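Local coordinates for protein citrate synthase (Thermotoga maritima, PDB 2P2W) that probably catalyses the condensation of oxaloacetate, acetyl-CoA and water to citrate and CoA, a step of the tricarboxylic acid cycle, at residues A[40-45]-A[168-173]; A[68-73]-A[118-123]; A[146-151]-A[161-166]; A[153-158]-A[310-315]; A[220-225]-A[278-283]. All blocks are in the same frame, centred on the assembly; numbering follows the deposited sequence.

Contact 1. Residues A[40-45]-A[168-173]; sequences STFEET and SAFILL
The capped N terminus of helix 42-51 leans on helix 163-173 here, deep in the mainly helical body of the citrate synthase fold. Thr41 is the N-cap, a role that suits its short hydroxyl: OG1 accepts from Glu44 N at 3.2 Å. Ile171 carries the packing. Its CG1 stands beside the backbone N (chi1 -63°) and chi2 is extended, so CD1 reaches out to lie 3.8 Å from both Ser40 C and Thr41 C, against the turn that leads into the helix. Its other branch, CG2, meets Thr45 OG1 at 3.9 Å. An alanine at Ile171 would lose both branches and is likely to loosen the seat of the capped turn. Next to it Phe42 and Phe170 form an offset edge-to-face pair, centroids 5.8 Å apart and planes at 89°, the edge of Phe42 turned to the face of Phe170. Phe42 CD2 comes within 3.7 Å of Phe170 CB, which sits at the Phe42 ring edge. Glu44 bridges to the second subunit, where OE2 makes a salt bridge with Arg363 of that subunit. Within the chain its OE1 accepts, on the anti lone pair, a short bond of 2.5 Å from Ser40 OG.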
# COMPACT_ATOMS: atom_id res chain seq x y z
N SER A 40 8.77 18.28 -24.08
CA SER A 40 9.23 16.90 -23.99
C SER A 40 8.18 15.87 -24.40
O SER A 40 7.16 16.20 -25.00
CB SER A 40 9.70 16.61 -22.55
OG SER A 40 10.54 15.47 -22.50
N THR A 41 8.47 14.61 -24.07
CA THR A 41 7.59 13.48 -24.37
C THR A 41 7.61 12.59 -23.14
O THR A 41 8.44 12.77 -22.25
CB THR A 41 8.12 12.65 -25.56
OG1 THR A 41 9.43 12.17 -25.25
CG2 THR A 41 8.17 13.50 -26.83
N PHE A 42 6.70 11.62 -23.09
CA PHE A 42 6.64 10.72 -21.95
C PHE A 42 7.99 10.04 -21.72
O PHE A 42 8.54 10.09 -20.63
CB PHE A 42 5.57 9.65 -22.17
CG PHE A 42 5.20 8.87 -20.93
CD1 PHE A 42 6.05 7.88 -20.44
CD2 PHE A 42 4.01 9.13 -20.26
CE1 PHE A 42 5.71 7.15 -19.30
CE2 PHE A 42 3.65 8.40 -19.12
CZ PHE A 42 4.50 7.41 -18.64
N GLU A 43 8.51 9.39 -22.76
CA GLU A 43 9.78 8.68 -22.65
C GLU A 43 10.96 9.57 -22.29
O GLU A 43 11.80 9.18 -21.49
CB GLU A 43 10.09 7.92 -23.94
CG GLU A 43 9.11 6.79 -24.24
CD GLU A 43 8.04 7.18 -25.24
OE1 GLU A 43 7.61 8.35 -25.25
OE2 GLU A 43 7.61 6.30 -26.02
N GLU A 44 11.03 10.77 -22.88
CA GLU A 44 12.15 11.66 -22.57
C GLU A 44 12.13 12.16 -21.13
O GLU A 44 13.17 12.21 -20.47
CB GLU A 44 12.17 12.86 -23.52
CG GLU A 44 13.43 13.71 -23.39
CD GLU A 44 13.40 14.96 -24.23
OE1 GLU A 44 12.57 15.85 -23.96
OE2 GLU A 44 14.22 15.06 -25.17
N THR A 45 10.96 12.55 -20.63
CA THR A 45 10.89 13.03 -19.26
C THR A 45 11.07 11.89 -18.27
O THR A 45 11.67 12.07 -17.21
CB THR A 45 9.56 13.77 -19.00
OG1 THR A 45 9.52 14.96 -19.79
CG2 THR A 45 9.44 14.15 -17.52
N SER A 168 1.12 15.78 -22.71
CA SER A 168 1.48 16.90 -21.84
C SER A 168 0.91 16.64 -20.44
O SER A 168 1.58 16.89 -19.43
CB SER A 168 0.92 18.22 -22.38
OG SER A 168 1.59 18.62 -23.56
N ALA A 169 -0.32 16.14 -20.39
CA ALA A 169 -0.97 15.84 -19.12
C ALA A 169 -0.19 14.80 -18.32
O ALA A 169 0.01 14.96 -17.11
CB ALA A 169 -2.40 15.36 -19.36
N PHE A 170 0.24 13.73 -18.98
CA PHE A 170 1.00 12.70 -18.28
C PHE A 170 2.27 13.29 -17.68
O PHE A 170 2.60 13.05 -16.52
CB PHE A 170 1.38 11.56 -19.22
CG PHE A 170 0.26 10.60 -19.52
CD1 PHE A 170 -0.68 10.27 -18.54
CD2 PHE A 170 0.18 9.98 -20.77
CE1 PHE A 170 -1.67 9.33 -18.80
CE2 PHE A 170 -0.81 9.03 -21.03
CZ PHE A 170 -1.74 8.71 -20.04
N ILE A 171 3.00 14.06 -18.48
CA ILE A 171 4.23 14.68 -18.03
C ILE A 171 3.99 15.53 -16.77
O ILE A 171 4.76 15.46 -15.82
CB ILE A 171 4.85 15.55 -19.15
CG1 ILE A 171 5.24 14.66 -20.34
CG2 ILE A 171 6.07 16.31 -18.63
CD1 ILE A 171 5.71 15.43 -21.56
N LEU A 172 2.92 16.31 -16.78
CA LEU A 172 2.59 17.15 -15.63
C LEU A 172 2.29 16.34 -14.36
O LEU A 172 2.49 16.82 -13.25
CB LEU A 172 1.37 18.02 -15.94
CG LEU A 172 1.53 19.14 -16.97
CD1 LEU A 172 0.17 19.77 -17.26
CD2 LEU A 172 2.49 20.18 -16.42
N LEU A 173 1.82 15.11 -14.55
CA LEU A 173 1.45 14.24 -13.43
C LEU A 173 2.48 13.19 -13.01
O LEU A 173 2.24 12.44 -12.08
CB LEU A 173 0.14 13.52 -13.77
CG LEU A 173 -1.11 14.37 -14.02
CD1 LEU A 173 -2.18 13.53 -14.73
CD2 LEU A 173 -1.63 14.91 -12.70

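Contact 2. Residues A[68-73]-A[118-123]; sequences ADYREL and VASVFP
This is a close van der Waals contact between a loop and a helix: the chain leaving helix 57-69 runs along the middle of helix 110-133 in the helical citrate synthase fold. No hydrogen bond joins the two segments, yet the backbones come very near, with Arg71 CA 4.5 Å from Val121 CA. A small residue suits such an approach, and Ser120 CB sits only 3.6 Å from Tyr70 CB. The Ser120 hydroxyl, at the edge of the Tyr70 ring, is hydrogen-bonded to Ile116 O in its own helix, which satisfies it in this buried place. Tyr70 turns its ring away along helix 110-133, its OH bonded to Glu113. Arg71 uses its aliphatic part, CG lying 3.7 Å from Ser120 O, while the extended chain carries the guanidinium on to Leu145 O through NH2. One face of that guanidinium has Ala68 CA 3.2 Å above its plane. Val121 completes the contact with its branched side chain, CG2 anti to its backbone N and CG1 in the crowded position (chi1 75°). Its CG2 faces the carbonyl oxygens of Arg71 and Glu72, and meets Leu73 CD2 at 3.6 Å, the two side chains crossing at about a right angle.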
# COMPACT_ATOMS: atom_id res chain seq x y z
N ALA A 68 9.14 0.26 -25.58
CA ALA A 68 8.23 -0.34 -26.55
C ALA A 68 8.32 -1.87 -26.57
O ALA A 68 7.36 -2.56 -26.90
CB ALA A 68 8.51 0.22 -27.94
N ASP A 69 9.49 -2.39 -26.20
CA ASP A 69 9.71 -3.83 -26.18
C ASP A 69 9.19 -4.46 -24.88
O ASP A 69 9.14 -5.68 -24.75
CB ASP A 69 11.21 -4.09 -26.36
CG ASP A 69 11.52 -5.50 -26.84
OD1 ASP A 69 10.78 -6.02 -27.71
OD2 ASP A 69 12.51 -6.08 -26.35
N TYR A 70 8.80 -3.62 -23.92
CA TYR A 70 8.30 -4.08 -22.62
C TYR A 70 6.78 -3.95 -22.43
O TYR A 70 6.28 -4.08 -21.30
CB TYR A 70 8.97 -3.32 -21.48
CG TYR A 70 10.42 -3.63 -21.23
CD1 TYR A 70 10.92 -4.92 -21.40
CD2 TYR A 70 11.29 -2.65 -20.74
CE1 TYR A 70 12.25 -5.23 -21.08
CE2 TYR A 70 12.61 -2.94 -20.42
CZ TYR A 70 13.08 -4.23 -20.60
OH TYR A 70 14.39 -4.53 -20.27
N ARG A 71 6.05 -3.70 -23.51
CA ARG A 71 4.60 -3.51 -23.42
C ARG A 71 3.71 -4.75 -23.33
O ARG A 71 2.50 -4.63 -23.12
CB ARG A 71 4.13 -2.67 -24.60
CG ARG A 71 4.78 -1.31 -24.68
CD ARG A 71 4.41 -0.59 -25.96
NE ARG A 71 5.10 0.69 -26.06
CZ ARG A 71 5.15 1.43 -27.16
NH1 ARG A 71 4.55 1.01 -28.27
NH2 ARG A 71 5.81 2.58 -27.16
N GLU A 72 4.30 -5.93 -23.48
CA GLU A 72 3.50 -7.16 -23.46
C GLU A 72 3.16 -7.72 -22.08
O GLU A 72 3.94 -7.61 -21.14
CB GLU A 72 4.20 -8.26 -24.26
CG GLU A 72 4.45 -7.94 -25.73
CD GLU A 72 3.17 -7.66 -26.49
OE1 GLU A 72 2.15 -8.32 -26.22
OE2 GLU A 72 3.19 -6.77 -27.37
N LEU A 73 1.97 -8.32 -21.99
CA LEU A 73 1.53 -8.97 -20.77
C LEU A 73 1.81 -10.45 -20.98
O LEU A 73 1.63 -10.96 -22.09
CB LEU A 73 0.03 -8.77 -20.54
CG LEU A 73 -0.41 -7.49 -19.82
CD1 LEU A 73 -1.93 -7.49 -19.67
CD2 LEU A 73 0.25 -7.43 -18.45
N VAL A 118 7.71 -2.15 -15.68
CA VAL A 118 6.37 -2.02 -15.12
C VAL A 118 5.65 -0.80 -15.70
O VAL A 118 4.48 -0.87 -16.06
CB VAL A 118 6.40 -1.95 -13.57
CG1 VAL A 118 6.98 -0.63 -13.11
CG2 VAL A 118 5.00 -2.14 -13.01
N ALA A 119 6.36 0.32 -15.81
CA ALA A 119 5.76 1.53 -16.37
C ALA A 119 5.34 1.30 -17.82
O ALA A 119 4.30 1.79 -18.27
CB ALA A 119 6.74 2.68 -16.28
N SER A 120 6.16 0.56 -18.56
CA SER A 120 5.87 0.29 -19.97
C SER A 120 4.60 -0.53 -20.20
O SER A 120 3.94 -0.37 -21.22
CB SER A 120 7.05 -0.44 -20.62
OG SER A 120 8.24 0.33 -20.54
N VAL A 121 4.26 -1.40 -19.25
CA VAL A 121 3.08 -2.24 -19.41
C VAL A 121 1.76 -1.67 -18.85
O VAL A 121 0.68 -2.19 -19.16
CB VAL A 121 3.33 -3.66 -18.81
CG1 VAL A 121 3.29 -3.61 -17.29
CG2 VAL A 121 2.33 -4.66 -19.37
N PHE A 122 1.85 -0.60 -18.07
CA PHE A 122 0.64 0.02 -17.50
C PHE A 122 -0.48 0.28 -18.53
O PHE A 122 -1.62 -0.13 -18.32
CB PHE A 122 1.00 1.35 -16.81
CG PHE A 122 1.03 1.28 -15.30
CD1 PHE A 122 1.91 0.43 -14.64
CD2 PHE A 122 0.20 2.10 -14.53
CE1 PHE A 122 1.97 0.39 -13.24
CE2 PHE A 122 0.25 2.07 -13.13
CZ PHE A 122 1.13 1.22 -12.49
N PRO A 123 -0.16 0.95 -19.65
CA PRO A 123 -1.18 1.23 -20.67
C PRO A 123 -1.81 -0.02 -21.29
O PRO A 123 -2.97 -0.02 -21.68
CB PRO A 123 -0.42 2.06 -21.70
CG PRO A 123 0.64 2.74 -20.89
CD PRO A 123 1.11 1.61 -19.99

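Contact 3. Residues A[146-151]-A[161-166]; sequences SHVENF and EKIRLL
Glu149 does two unlike jobs at once: its carboxylate closes a capping box at the start of helix 147-156, while its CA and CG form part of the apolar floor under the next helix, 163-173, in this all-helical region of the citrate synthase fold. In the box Ser146 is the N-cap, and its OG accepts from Glu149 N at 3.1 Å. In return Ser146 N donates to Glu149 OE1 at 3.1 Å, almost straight at 177° and onto the anti lone pair. Glu suits the place because its chain, extended beyond CG, is long enough to reach back to that N-H. Ile163 lies across it at about a right angle, CD1 being 4.1 Å from Glu149 CA and 4.2 Å from Glu149 CG. An alanine at Glu149 would remove the acceptor for Ser146 N and is likely to weaken both the helix cap and the bed for Ile163. Val148 and Ile163 slide past each other in opposite directions, CG1 of the valine 3.8 Å from CG2 of the isoleucine. Val148 CG1 also touches Leu166 CD2 at 4.0 Å, and the Leu166 methyl abuts the edge of the Phe151 ring, CD2 to CD2 4.2 Å.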
# COMPACT_ATOMS: atom_id res chain seq x y z
N SER A 146 4.78 5.46 -30.21
CA SER A 146 5.33 5.94 -28.93
C SER A 146 4.47 5.42 -27.78
O SER A 146 3.38 4.89 -28.01
CB SER A 146 5.37 7.47 -28.90
OG SER A 146 4.08 8.00 -28.66
N HIS A 147 4.96 5.59 -26.55
CA HIS A 147 4.24 5.14 -25.36
C HIS A 147 2.79 5.66 -25.30
O HIS A 147 1.86 4.89 -25.08
CB HIS A 147 5.00 5.58 -24.10
CG HIS A 147 4.51 4.96 -22.83
ND1 HIS A 147 4.59 3.61 -22.58
CD2 HIS A 147 3.96 5.52 -21.72
CE1 HIS A 147 4.12 3.36 -21.37
NE2 HIS A 147 3.73 4.50 -20.83
N VAL A 148 2.62 6.97 -25.49
CA VAL A 148 1.29 7.58 -25.43
C VAL A 148 0.48 7.30 -26.70
O VAL A 148 -0.72 7.00 -26.62
CB VAL A 148 1.40 9.10 -25.19
CG1 VAL A 148 0.02 9.73 -25.10
CG2 VAL A 148 2.18 9.36 -23.91
N GLU A 149 1.11 7.41 -27.87
CA GLU A 149 0.42 7.13 -29.13
C GLU A 149 -0.17 5.73 -29.06
O GLU A 149 -1.33 5.49 -29.41
CB GLU A 149 1.40 7.16 -30.31
CG GLU A 149 1.67 8.52 -30.91
CD GLU A 149 2.67 8.45 -32.05
OE1 GLU A 149 3.42 7.44 -32.14
OE2 GLU A 149 2.71 9.40 -32.85
N ASN A 150 0.67 4.79 -28.62
CA ASN A 150 0.26 3.41 -28.52
C ASN A 150 -0.89 3.17 -27.55
O ASN A 150 -1.75 2.32 -27.79
CB ASN A 150 1.43 2.53 -28.12
CG ASN A 150 1.04 1.08 -28.00
OD1 ASN A 150 0.73 0.42 -29.00
ND2 ASN A 150 1.08 0.56 -26.78
N PHE A 151 -0.88 3.90 -26.44
CA PHE A 151 -1.95 3.73 -25.47
C PHE A 151 -3.27 4.13 -26.13
O PHE A 151 -4.26 3.40 -26.06
CB PHE A 151 -1.71 4.62 -24.24
CG PHE A 151 -2.86 4.62 -23.27
CD1 PHE A 151 -3.47 3.44 -22.88
CD2 PHE A 151 -3.33 5.82 -22.74
CE1 PHE A 151 -4.53 3.43 -21.98
CE2 PHE A 151 -4.39 5.84 -21.84
CZ PHE A 151 -4.99 4.64 -21.45
N GLU A 161 -4.53 13.92 -33.23
CA GLU A 161 -3.69 15.01 -32.74
C GLU A 161 -3.87 15.26 -31.25
O GLU A 161 -2.98 15.78 -30.58
CB GLU A 161 -4.00 16.28 -33.52
CG GLU A 161 -3.18 17.50 -33.10
CD GLU A 161 -3.73 18.79 -33.67
OE1 GLU A 161 -4.97 18.92 -33.77
OE2 GLU A 161 -2.92 19.68 -34.01
N LYS A 162 -5.05 14.90 -30.73
CA LYS A 162 -5.36 15.08 -29.32
C LYS A 162 -4.35 14.37 -28.43
O LYS A 162 -4.23 14.66 -27.24
CB LYS A 162 -6.77 14.56 -29.03
CG LYS A 162 -7.87 15.58 -29.32
CD LYS A 162 -9.13 14.92 -29.88
CE LYS A 162 -9.39 13.56 -29.26
NZ LYS A 162 -10.86 13.28 -29.14
N ILE A 163 -3.63 13.42 -29.02
CA ILE A 163 -2.62 12.65 -28.31
C ILE A 163 -1.61 13.56 -27.62
O ILE A 163 -1.18 13.29 -26.49
CB ILE A 163 -1.90 11.68 -29.27
CG1 ILE A 163 -2.86 10.57 -29.70
CG2 ILE A 163 -0.66 11.10 -28.61
CD1 ILE A 163 -2.32 9.66 -30.80
N ARG A 164 -1.23 14.64 -28.29
CA ARG A 164 -0.28 15.61 -27.75
C ARG A 164 -0.74 16.19 -26.41
O ARG A 164 0.05 16.43 -25.50
CB ARG A 164 -0.11 16.74 -28.77
CG ARG A 164 0.55 16.26 -30.06
CD ARG A 164 0.94 17.43 -30.97
NE ARG A 164 1.42 16.94 -32.27
CZ ARG A 164 2.74 16.69 -32.39
NH1 ARG A 164 3.55 16.88 -31.36
NH2 ARG A 164 3.23 16.24 -33.55
N LEU A 165 -2.04 16.44 -26.30
CA LEU A 165 -2.60 17.02 -25.08
C LEU A 165 -2.50 16.00 -23.95
O LEU A 165 -2.16 16.34 -22.81
CB LEU A 165 -4.06 17.41 -25.32
CG LEU A 165 -4.32 18.28 -26.56
CD1 LEU A 165 -5.80 18.67 -26.61
CD2 LEU A 165 -3.43 19.52 -26.54
N LEU A 166 -2.80 14.74 -24.26
CA LEU A 166 -2.72 13.67 -23.26
C LEU A 166 -1.28 13.49 -22.79
O LEU A 166 -1.03 13.29 -21.60
CB LEU A 166 -3.23 12.35 -23.85
CG LEU A 166 -3.12 11.12 -22.93
CD1 LEU A 166 -3.86 11.38 -21.63
CD2 LEU A 166 -3.69 9.89 -23.63

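Contact 4. Residues A[153-158]-A[310-315]; sequences YMMFGE and LGFPRN
Phe156, Met155 and Phe312 make most of this contact between the end of helix 147-156 and the loop 310-315. Phe156 turns its edge to the face of Phe312, with centroids 5.5 Å apart, planes at 61° and Phe156 CE2 4.1 Å from Phe312 CZ. Met155, bent at chi2 and chi3, brings its methyl back beside the same ring, CE lying 3.7 Å from Phe312 CD1, and also touches Pro313 CD. Its flexible chain suits a site where one group must curl beside an aromatic, and its CB lies 3.7 Å above the centre of the Phe156 ring. Gly311 ends helix 299-309 in a Schellman motif with phi 97°. A side chain there would collide with the preceding carbonyl oxygen; Gly311 O lies 3.8 Å from Phe156 CZ. Helix 110-133 adjoins the group, since Met155 and Pro313 both touch Tyr130, while Leu310 and Phe312 pack on Leu166 of helix 163-173, just before the chain enters helix 317-337.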
# COMPACT_ATOMS: atom_id res chain seq x y z
N TYR A 153 -3.97 4.17 -29.25
CA TYR A 153 -4.32 3.23 -30.30
C TYR A 153 -4.87 1.91 -29.76
O TYR A 153 -5.80 1.34 -30.33
CB TYR A 153 -3.11 2.96 -31.20
CG TYR A 153 -3.50 2.33 -32.52
CD1 TYR A 153 -3.88 3.11 -33.60
CD2 TYR A 153 -3.54 0.94 -32.66
CE1 TYR A 153 -4.31 2.54 -34.80
CE2 TYR A 153 -3.96 0.35 -33.86
CZ TYR A 153 -4.35 1.16 -34.92
OH TYR A 153 -4.79 0.60 -36.10
N MET A 154 -4.31 1.41 -28.66
CA MET A 154 -4.79 0.16 -28.07
C MET A 154 -6.18 0.38 -27.49
O MET A 154 -6.95 -0.57 -27.33
CB MET A 154 -3.86 -0.34 -26.96
CG MET A 154 -2.48 -0.77 -27.43
SD MET A 154 -1.55 -1.56 -26.09
CE MET A 154 -1.63 -0.28 -24.81
N MET A 155 -6.49 1.63 -27.17
CA MET A 155 -7.79 1.98 -26.61
C MET A 155 -8.87 2.14 -27.68
O MET A 155 -9.93 1.52 -27.60
CB MET A 155 -7.71 3.31 -25.84
CG MET A 155 -7.22 3.21 -24.41
SD MET A 155 -8.46 2.53 -23.29
CE MET A 155 -9.66 3.91 -23.20
N PHE A 156 -8.58 2.98 -28.67
CA PHE A 156 -9.55 3.30 -29.71
C PHE A 156 -9.24 2.85 -31.14
O PHE A 156 -10.03 3.12 -32.04
CB PHE A 156 -9.78 4.80 -29.70
CG PHE A 156 -9.98 5.38 -28.33
CD1 PHE A 156 -11.09 5.02 -27.56
CD2 PHE A 156 -9.06 6.28 -27.79
CE1 PHE A 156 -11.28 5.55 -26.29
CE2 PHE A 156 -9.24 6.81 -26.52
CZ PHE A 156 -10.36 6.45 -25.77
N GLY A 157 -8.11 2.19 -31.35
CA GLY A 157 -7.76 1.74 -32.68
C GLY A 157 -7.58 2.84 -33.71
O GLY A 157 -7.77 2.62 -34.91
N GLU A 158 -7.22 4.03 -33.25
CA GLU A 158 -7.01 5.16 -34.15
C GLU A 158 -6.02 6.16 -33.57
O GLU A 158 -5.73 6.14 -32.37
CB GLU A 158 -8.35 5.86 -34.44
CG GLU A 158 -9.08 6.32 -33.19
CD GLU A 158 -10.52 6.73 -33.48
OE1 GLU A 158 -10.95 6.64 -34.65
OE2 GLU A 158 -11.21 7.15 -32.53
N LEU A 310 -11.32 14.02 -23.76
CA LEU A 310 -10.52 13.17 -24.65
C LEU A 310 -11.18 11.81 -24.89
O LEU A 310 -10.68 10.97 -25.63
CB LEU A 310 -9.15 12.95 -24.03
CG LEU A 310 -8.24 14.16 -24.06
CD1 LEU A 310 -6.84 13.83 -23.49
CD2 LEU A 310 -8.02 14.71 -25.47
N GLY A 311 -12.29 11.56 -24.16
CA GLY A 311 -13.07 10.33 -24.41
C GLY A 311 -12.75 9.14 -23.47
O GLY A 311 -13.15 8.02 -23.76
N PHE A 312 -12.05 9.36 -22.35
CA PHE A 312 -11.75 8.26 -21.43
C PHE A 312 -12.84 8.07 -20.38
O PHE A 312 -13.48 9.03 -19.96
CB PHE A 312 -10.41 8.51 -20.72
CG PHE A 312 -9.22 8.42 -21.62
CD1 PHE A 312 -8.59 7.20 -21.84
CD2 PHE A 312 -8.74 9.54 -22.28
CE1 PHE A 312 -7.50 7.09 -22.70
CE2 PHE A 312 -7.65 9.45 -23.15
CZ PHE A 312 -7.03 8.22 -23.36
N PRO A 313 -13.06 6.82 -19.95
CA PRO A 313 -14.08 6.50 -18.94
C PRO A 313 -13.68 7.14 -17.61
O PRO A 313 -12.50 7.14 -17.25
CB PRO A 313 -14.03 4.97 -18.85
CG PRO A 313 -13.01 4.39 -19.77
CD PRO A 313 -12.39 5.59 -20.42
N ARG A 314 -14.65 7.67 -16.88
CA ARG A 314 -14.39 8.33 -15.61
C ARG A 314 -13.68 7.42 -14.58
O ARG A 314 -12.88 7.86 -13.78
CB ARG A 314 -15.71 8.85 -15.05
CG ARG A 314 -16.29 9.95 -15.94
CD ARG A 314 -17.54 10.61 -15.34
NE ARG A 314 -17.95 11.74 -16.19
CZ ARG A 314 -19.01 12.46 -15.82
NH1 ARG A 314 -19.68 12.16 -14.72
NH2 ARG A 314 -19.39 13.51 -16.56
N ASN A 315 -14.03 6.12 -14.60
CA ASN A 315 -13.42 5.23 -13.62
C ASN A 315 -12.00 4.79 -14.01
O ASN A 315 -11.40 3.90 -13.43
CB ASN A 315 -14.34 4.03 -13.34
CG ASN A 315 -14.36 3.08 -14.51
OD1 ASN A 315 -14.21 3.47 -15.67
ND2 ASN A 315 -14.59 1.80 -14.19

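Contact 5. Residues A[220-225]-A[278-283]; sequences PMLEEI and RIASKL
Leu222 projects from helix 214-225 into a steep crossing with helix 275-289, the segment axes 9.8 Å apart at closest and at 83° to each other. At its root, CB faces Ile279 CG2 at 4.2 Å. CG then stands beside the backbone N (chi1 -64°) and splits the chain into two methyls. CD1 lies 4.1 Å from Ala280 CB. CD2 goes deeper, 3.8 Å from both Ile279 CG2 and Ala280 CA, a close approach that the small alanine permits, and it also looks toward Leu283 CD2. Ile279 slides past in the opposite direction and presses CD1 on Leu222 O at 3.5 Å. Met221 and Leu283 meet tip to tip, CE to CD2 3.6 Å apart, and Ile225 CD1 joins the same leucine methyl. The Met221 side chain is about 9 Å from that of Asp300, a predicted active-site residue. Glu223, Glu224 and Arg278 keep their charges at the surface in salt bridges elsewhere, so the joint rests on buried apolar side chains and the Leu222 carbonyl, without a hydrogen bond.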
# COMPACT_ATOMS: atom_id res chain seq x y z
N PRO A 220 -18.78 14.69 -11.66
CA PRO A 220 -20.10 14.60 -11.02
C PRO A 220 -20.43 15.85 -10.19
O PRO A 220 -21.59 16.27 -10.09
CB PRO A 220 -19.97 13.36 -10.13
CG PRO A 220 -18.61 12.72 -10.23
CD PRO A 220 -17.89 13.62 -11.19
N MET A 221 -19.39 16.43 -9.59
CA MET A 221 -19.57 17.63 -8.79
C MET A 221 -19.95 18.79 -9.70
O MET A 221 -20.85 19.57 -9.40
CB MET A 221 -18.29 17.97 -8.04
CG MET A 221 -18.39 19.25 -7.22
SD MET A 221 -16.77 19.90 -6.77
CE MET A 221 -16.20 20.50 -8.35
N LEU A 222 -19.26 18.89 -10.83
CA LEU A 222 -19.54 19.94 -11.80
C LEU A 222 -20.97 19.82 -12.30
O LEU A 222 -21.68 20.82 -12.46
CB LEU A 222 -18.55 19.85 -12.97
CG LEU A 222 -17.08 20.10 -12.61
CD1 LEU A 222 -16.18 19.87 -13.82
CD2 LEU A 222 -16.92 21.51 -12.06
N GLU A 223 -21.41 18.59 -12.55
CA GLU A 223 -22.77 18.35 -13.03
C GLU A 223 -23.78 18.66 -11.94
O GLU A 223 -24.89 19.14 -12.22
CB GLU A 223 -22.88 16.91 -13.55
CG GLU A 223 -22.23 16.79 -14.93
CD GLU A 223 -21.79 15.38 -15.32
OE1 GLU A 223 -21.81 14.48 -14.47
OE2 GLU A 223 -21.40 15.20 -16.50
N GLU A 224 -23.40 18.40 -10.69
CA GLU A 224 -24.26 18.68 -9.55
C GLU A 224 -24.50 20.18 -9.48
O GLU A 224 -25.60 20.64 -9.16
CB GLU A 224 -23.60 18.20 -8.25
CG GLU A 224 -24.55 18.16 -7.07
CD GLU A 224 -23.83 17.93 -5.75
OE1 GLU A 224 -22.85 17.15 -5.74
OE2 GLU A 224 -24.25 18.51 -4.74
N ILE A 225 -23.46 20.96 -9.77
CA ILE A 225 -23.57 22.41 -9.77
C ILE A 225 -24.50 22.80 -10.92
O ILE A 225 -25.34 23.70 -10.79
CB ILE A 225 -22.19 23.08 -9.96
CG1 ILE A 225 -21.26 22.70 -8.79
CG2 ILE A 225 -22.35 24.59 -10.04
CD1 ILE A 225 -19.84 23.17 -8.96
N ARG A 278 -16.56 25.07 -18.69
CA ARG A 278 -17.19 26.36 -18.35
C ARG A 278 -17.53 26.41 -16.86
O ARG A 278 -17.29 27.41 -16.19
CB ARG A 278 -18.47 26.57 -19.17
CG ARG A 278 -18.31 26.65 -20.69
CD ARG A 278 -17.63 27.93 -21.16
NE ARG A 278 -17.65 28.08 -22.62
CZ ARG A 278 -18.66 28.59 -23.32
NH1 ARG A 278 -19.76 29.02 -22.71
NH2 ARG A 278 -18.58 28.67 -24.65
N ILE A 279 -18.10 25.33 -16.35
CA ILE A 279 -18.48 25.28 -14.94
C ILE A 279 -17.24 25.32 -14.03
O ILE A 279 -17.20 26.08 -13.06
CB ILE A 279 -19.31 24.00 -14.63
CG1 ILE A 279 -20.59 24.00 -15.48
CG2 ILE A 279 -19.67 23.94 -13.15
CD1 ILE A 279 -21.38 22.70 -15.43
N ALA A 280 -16.24 24.52 -14.37
CA ALA A 280 -15.00 24.47 -13.58
C ALA A 280 -14.30 25.84 -13.56
O ALA A 280 -13.75 26.26 -12.54
CB ALA A 280 -14.07 23.41 -14.15
N SER A 281 -14.32 26.51 -14.71
CA SER A 281 -13.68 27.81 -14.81
C SER A 281 -14.42 28.83 -13.95
O SER A 281 -13.81 29.67 -13.30
CB SER A 281 -13.67 28.27 -16.28
OG SER A 281 -12.82 29.39 -16.44
N LYS A 282 -15.75 28.75 -13.95
CA LYS A 282 -16.57 29.67 -13.17
C LYS A 282 -16.38 29.40 -11.68
O LYS A 282 -16.38 30.32 -10.86
CB LYS A 282 -18.04 29.52 -13.53
CG LYS A 282 -18.95 30.56 -12.90
CD LYS A 282 -18.58 31.96 -13.37
CE LYS A 282 -19.64 32.98 -12.98
NZ LYS A 282 -19.32 34.32 -13.52
N LEU A 283 -16.22 28.13 -11.33
CA LEU A 283 -16.01 27.74 -9.94
C LEU A 283 -14.71 28.36 -9.44
O LEU A 283 -14.65 28.89 -8.33
CB LEU A 283 -15.96 26.21 -9.83
CG LEU A 283 -15.85 25.59 -8.43
CD1 LEU A 283 -16.98 26.10 -7.53
CD2 LEU A 283 -15.91 24.07 -8.57

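Overall arrangement
From the N terminus, 40-45 opens a long loop, which contact 1 closes at 168-173, tying helix 42-51 to helix 163-173. Contact 2 opens and closes within that span, joining the loop after helix 57-69 to helix 110-133. Contact 3 follows, also within it, tying helix 147-156 to helix 163-173. Contact 4 starts before contact 3 has closed, crossing contacts 3 and 1, and brings helix 147-156 to the loop between helices 299-309 and 317-337. Inside its span contact 5 ties helix 214-225 to helix 275-289, across the chain's centre from contact 2. A hydrogen bond from His147 N to Glu43 OE2 links contacts 1 and 3, and the Arg314-Glu223 salt bridge links contacts 4 and 5.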